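Long-range contact in sigma-54 interaction domain protein (Enterococcus faecalis, PDB 3GDW), which is the PTS EIIA-like part of a larger protein of unknown function, which as a whole may bind ATP and DNA and have kinase activity: residues Leu67-Met72 / Thr94-Met99. Numbering follows the deposited sequence.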
# COMPACT_ATOMS: atom_id res chain seq x y z
N LEU B 67 -13.35 -6.14 9.14
CA LEU B 67 -11.93 -6.04 8.92
C LEU B 67 -11.54 -4.61 8.50
O LEU B 67 -11.99 -4.14 7.45
CB LEU B 67 -11.52 -7.06 7.84
CG LEU B 67 -10.06 -7.07 7.41
CD1 LEU B 67 -9.16 -7.60 8.57
CD2 LEU B 67 -9.90 -7.90 6.14
N LEU B 68 -10.73 -3.95 9.32
CA LEU B 68 -10.15 -2.63 8.99
C LEU B 68 -8.79 -2.82 8.37
O LEU B 68 -7.90 -3.44 8.98
CB LEU B 68 -9.96 -1.77 10.25
CG LEU B 68 -11.21 -1.46 11.09
CD1 LEU B 68 -10.88 -0.39 12.14
CD2 LEU B 68 -12.41 -1.00 10.23
N LEU B 69 -8.63 -2.30 7.17
CA LEU B 69 -7.37 -2.31 6.46
C LEU B 69 -6.85 -0.87 6.44
O LEU B 69 -7.49 0.01 5.86
CB LEU B 69 -7.62 -2.81 5.02
CG LEU B 69 -8.13 -4.25 4.90
CD1 LEU B 69 -8.33 -4.59 3.42
CD2 LEU B 69 -7.16 -5.26 5.58
N THR B 70 -5.72 -0.63 7.08
CA THR B 70 -5.17 0.72 7.16
C THR B 70 -3.73 0.78 6.59
O THR B 70 -3.14 -0.25 6.24
CB THR B 70 -5.14 1.23 8.65
OG1 THR B 70 -4.17 0.47 9.41
CG2 THR B 70 -6.54 1.11 9.29
N ASP B 71 -3.18 1.98 6.52
CA ASP B 71 -1.80 2.13 6.08
C ASP B 71 -0.83 2.28 7.27
O ASP B 71 0.09 1.47 7.41
CB ASP B 71 -1.65 3.26 5.02
CG ASP B 71 -2.29 4.60 5.44
OD1 ASP B 71 -2.86 4.74 6.57
OD2 ASP B 71 -2.20 5.54 4.62
N MSE B 72 -0.99 3.31 8.09
CA MSE B 72 0.00 3.64 9.12
C MSE B 72 -0.63 4.53 10.20
O MSE B 72 -1.83 4.79 10.17
CB MSE B 72 1.18 4.36 8.47
CG MSE B 72 0.74 5.60 7.69
SE MSE B 72 2.14 6.61 6.94
CE MSE B 72 3.21 6.90 8.56
N THR B 94 -2.48 -3.23 9.38
CA THR B 94 -1.69 -2.10 8.86
C THR B 94 -0.91 -2.47 7.60
O THR B 94 -0.86 -3.64 7.21
CB THR B 94 -0.65 -1.59 9.90
OG1 THR B 94 0.29 -2.62 10.21
CG2 THR B 94 -1.30 -1.14 11.17
N MSE B 95 -0.28 -1.46 6.98
CA MSE B 95 0.64 -1.65 5.85
C MSE B 95 -0.11 -2.25 4.65
O MSE B 95 0.46 -2.99 3.87
CB MSE B 95 1.87 -2.50 6.26
CG MSE B 95 2.66 -1.96 7.45
SE MSE B 95 3.54 -0.24 7.09
CE MSE B 95 2.99 0.69 8.74
N THR B 96 -1.40 -1.94 4.56
CA THR B 96 -2.24 -2.52 3.52
C THR B 96 -1.82 -2.01 2.14
O THR B 96 -1.51 -0.84 1.98
CB THR B 96 -3.72 -2.18 3.75
OG1 THR B 96 -4.13 -2.68 5.03
CG2 THR B 96 -4.57 -2.86 2.70
N SER B 97 -1.73 -2.92 1.17
CA SER B 97 -1.44 -2.57 -0.21
C SER B 97 -2.57 -3.13 -1.10
O SER B 97 -3.45 -3.80 -0.61
CB SER B 97 -0.08 -3.17 -0.62
OG SER B 97 0.36 -2.59 -1.84
N THR B 98 -2.53 -2.84 -2.40
CA THR B 98 -3.60 -3.23 -3.35
C THR B 98 -3.96 -4.71 -3.25
O THR B 98 -5.13 -5.06 -3.20
CB THR B 98 -3.15 -2.89 -4.80
OG1 THR B 98 -2.54 -1.60 -4.80
CG2 THR B 98 -4.35 -2.86 -5.74
N MSE B 99 -2.94 -5.57 -3.19
CA MSE B 99 -3.14 -7.02 -3.17
C MSE B 99 -3.91 -7.48 -1.97
O MSE B 99 -4.71 -8.40 -2.06
CB MSE B 99 -1.82 -7.76 -3.19
CG MSE B 99 -1.16 -7.67 -4.53
SE MSE B 99 -2.34 -8.43 -5.91
CE MSE B 99 -3.23 -9.93 -4.93
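Thr70 and Asp71 meet Thr94, Met95 and Thr96 where two neighbouring strands of the parallel sheet, 66-70 and 90-93, run out at their C-terminal ends. The sheet and its flanking helices form an alpha/beta fold, consistent with the PTS EIIA family. Thr70 O takes two bonds from Thr96. The backbone donor, Thr96 N, lies in the carbonyl plane at 3.0 Å from Thr70 O, with an N-H...O angle of 161°. The hydroxyl Thr96 OG1 donates to Thr70 O from 2.9 Å, tilted 25° from that plane. With OG1 beside its own backbone N (chi1 -59°), Thr96 presents both donors to one oxygen. Asp71 O accepts from Met95 N at 3.0 Å.

The side-chain oxygens of Thr70 and Asp71 have partners of their own. Thr70 OG1 is hydrogen-bonded to Asn76 OD1, and against Thr94 CA and CG2 it makes van der Waals contact. Asp71 OD1 accepts from Met72 N, which comes from above the carboxylate plane. Asp71 OD2 is hydrogen-bonded to His12 N of its own chain and to Thr98 OG1 of the second subunit, so the contact also reaches the dimer interface.

Carbon atoms pack beside these bonds. The side chains of Leu69 and Thr96 cross at about a right angle, with Leu69 CB 3.5 Å from Thr96 OG1 and 3.8 Å from Thr96 CG2. The selenomethionine chain of Met95 bends back and brings its CE to 3.3 Å from Asp71 O and 4.1 Å from Met72 CB.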